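Local atomic coordinates of EvdO1 (Micromonospora carbonacea, PDB entry 4XBZ), a protein that probably acts as a metal-dependent oxygenase of the phytanoyl-CoA dioxygenase family, carrying out an oxidative cyclization in orthosomycin biosynthesis. Residues V93-P98 and G102-R107. Sequence-based numbering, arbitrary orientation.
Sequences VWTLEP and GAAPVR
Val-93 and Arg-107 form an antiparallel hydrogen-bonded pair, Val-93 N reaching Arg-107 O at 2.8 Å, while Val-93 O takes Val-106 N, also at 2.8 Å; with Val-106 and Arg-107 both set against Val-93, this is a classic beta bulge. Farther along, Thr-95 N donates to Ala-104 O in a nearly straight bond (N-H...O 168°). Thr-95 holds the same residue a second time: with chi1 at 47°, OG1 sits between its own backbone N and carbonyl carbon and from there accepts the N-H of Ala-104, modelled at 2.5 Å, so short that the exact length is doubtful. The indole of Trp-94 is sandwiched between two prolines, Pro-98 CG over the centre of one face and the Pro-105 ring on the other, whose CD makes a CH-pi contact 3.9 Å from the centroid of the six-membered ring. Replacing Trp-94 with an alanine would probably open a gap between Pro-98 and Pro-105 and leave Ser-88 O without the indole N-H that it accepts. Beyond the indole, Ala-103 CB tucks into the turn, 3.3 Å from Glu-97 O. Val-93 CG1 meets Val-106 CG2 at 3.6 Å. This hairpin closes one end of the larger sheet of the double-stranded beta-helix: strand 92-94 is outermost, helix 66-86 packs on Pro-105 through Ala-83 and Trp-84, and Arg-107, salt-bridged to Glu-109, lies against strand 139-147, its side chain about 7 Å from the nickel ion.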
loop_
_atom_site.group_PDB
_atom_site.type_symbol
_atom_site.label_atom_id
_atom_site.label_comp_id
_atom_site.label_asym_id
_atom_site.label_seq_id
_atom_site.Cartn_x
_atom_site.Cartn_y
_atom_site.Cartn_z
ATOM N N VAL A 93 -11.826 -11.461 -26.926
ATOM C CA VAL A 93 -10.924 -12.605 -27.052
ATOM C C VAL A 93 -11.730 -13.857 -27.361
ATOM O O VAL A 93 -12.676 -14.173 -26.647
ATOM C CB VAL A 93 -10.094 -12.845 -25.760
ATOM C CG1 VAL A 93 -9.182 -14.045 -25.925
ATOM C CG2 VAL A 93 -9.278 -11.603 -25.392
ATOM N N TRP A 94 -11.344 -14.562 -28.420
ATOM C CA TRP A 94 -12.055 -15.753 -28.893
ATOM C C TRP A 94 -11.152 -16.980 -28.839
ATOM O O TRP A 94 -9.967 -16.886 -29.122
ATOM C CB TRP A 94 -12.563 -15.552 -30.335
ATOM C CG TRP A 94 -13.796 -14.703 -30.452
ATOM C CD1 TRP A 94 -13.864 -13.348 -30.382
ATOM C CD2 TRP A 94 -15.138 -15.161 -30.662
ATOM N NE1 TRP A 94 -15.161 -12.928 -30.531
ATOM C CE2 TRP A 94 -15.964 -14.022 -30.704
ATOM C CE3 TRP A 94 -15.720 -16.424 -30.823
ATOM C CZ2 TRP A 94 -17.336 -14.100 -30.899
ATOM C CZ3 TRP A 94 -17.077 -16.503 -31.014
ATOM C CH2 TRP A 94 -17.877 -15.345 -31.046
ATOM N N THR A 95 -11.720 -18.130 -28.500
ATOM C CA THR A 95 -10.956 -19.376 -28.409
ATOM C C THR A 95 -10.313 -19.729 -29.745
ATOM O O THR A 95 -9.159 -20.150 -29.801
ATOM C CB THR A 95 -11.845 -20.561 -27.946
ATOM O OG1 THR A 95 -13.065 -20.569 -28.701
ATOM C CG2 THR A 95 -12.178 -20.423 -26.489
ATOM N N LEU A 96 -11.086 -19.562 -30.813
ATOM C CA LEU A 96 -10.595 -19.690 -32.177
ATOM C C LEU A 96 -11.173 -18.533 -32.965
ATOM O O LEU A 96 -12.011 -17.805 -32.443
ATOM C CB LEU A 96 -11.028 -21.011 -32.802
ATOM C CG LEU A 96 -10.765 -22.282 -32.008
ATOM C CD1 LEU A 96 -11.579 -23.446 -32.578
ATOM C CD2 LEU A 96 -9.284 -22.572 -32.049
ATOM N N GLU A 97 -10.749 -18.370 -34.214
ATOM C CA GLU A 97 -11.385 -17.397 -35.096
ATOM C C GLU A 97 -12.886 -17.708 -35.134
ATOM O O GLU A 97 -13.271 -18.866 -35.263
ATOM C CB GLU A 97 -10.770 -17.441 -36.497
ATOM C CG GLU A 97 -10.509 -16.068 -37.108
ATOM C CD GLU A 97 -9.151 -15.495 -36.734
ATOM O OE1 GLU A 97 -8.223 -16.284 -36.465
ATOM O OE2 GLU A 97 -9.006 -14.253 -36.718
ATOM N N PRO A 98 -13.735 -16.676 -34.981
ATOM C CA PRO A 98 -15.191 -16.812 -34.808
ATOM C C PRO A 98 -15.903 -17.622 -35.888
ATOM O O PRO A 98 -16.964 -18.183 -35.608
ATOM C CB PRO A 98 -15.673 -15.363 -34.834
ATOM C CG PRO A 98 -14.524 -14.597 -34.292
ATOM C CD PRO A 98 -13.297 -15.279 -34.832
ATOM N N GLY A 102 -17.094 -24.399 -32.917
ATOM C CA GLY A 102 -16.714 -24.511 -31.517
ATOM C C GLY A 102 -15.968 -23.304 -30.964
ATOM O O GLY A 102 -15.773 -23.204 -29.762
ATOM N N ALA A 103 -15.543 -22.395 -31.839
ATOM C CA ALA A 103 -14.949 -21.133 -31.399
ATOM C C ALA A 103 -15.894 -20.411 -30.435
ATOM O O ALA A 103 -17.096 -20.353 -30.672
ATOM C CB ALA A 103 -14.625 -20.241 -32.600
ATOM N N ALA A 104 -15.363 -19.880 -29.340
ATOM C CA ALA A 104 -16.198 -19.156 -28.388
ATOM C C ALA A 104 -15.479 -17.913 -27.870
ATOM O O ALA A 104 -14.259 -17.837 -27.938
ATOM C CB ALA A 104 -16.585 -20.058 -27.254
ATOM N N PRO A 105 -16.239 -16.914 -27.386
ATOM C CA PRO A 105 -15.622 -15.749 -26.740
ATOM C C PRO A 105 -15.353 -16.033 -25.263
ATOM O O PRO A 105 -16.158 -16.722 -24.638
ATOM C CB PRO A 105 -16.678 -14.655 -26.903
ATOM C CG PRO A 105 -17.991 -15.425 -26.875
ATOM C CD PRO A 105 -17.707 -16.779 -27.486
ATOM N N VAL A 106 -14.255 -15.511 -24.719
ATOM C CA VAL A 106 -13.899 -15.777 -23.329
ATOM C C VAL A 106 -13.650 -14.487 -22.543
ATOM O O VAL A 106 -13.589 -14.512 -21.305
ATOM C CB VAL A 106 -12.643 -16.686 -23.226
ATOM C CG1 VAL A 106 -12.980 -18.121 -23.651
ATOM C CG2 VAL A 106 -11.512 -16.134 -24.067
ATOM N N ARG A 107 -13.508 -13.371 -23.259
ATOM C CA ARG A 107 -13.263 -12.091 -22.607
ATOM C C ARG A 107 -13.714 -10.922 -23.462
ATOM O O ARG A 107 -13.438 -10.860 -24.663
ATOM C CB ARG A 107 -11.775 -11.952 -22.258
ATOM C CG ARG A 107 -11.378 -10.689 -21.492
ATOM C CD ARG A 107 -9.866 -10.686 -21.244
ATOM N NE ARG A 107 -9.340 -9.371 -20.865
ATOM C CZ ARG A 107 -8.598 -9.126 -19.778
ATOM N NH1 ARG A 107 -8.301 -10.110 -18.930
ATOM N NH2 ARG A 107 -8.164 -7.890 -19.523
#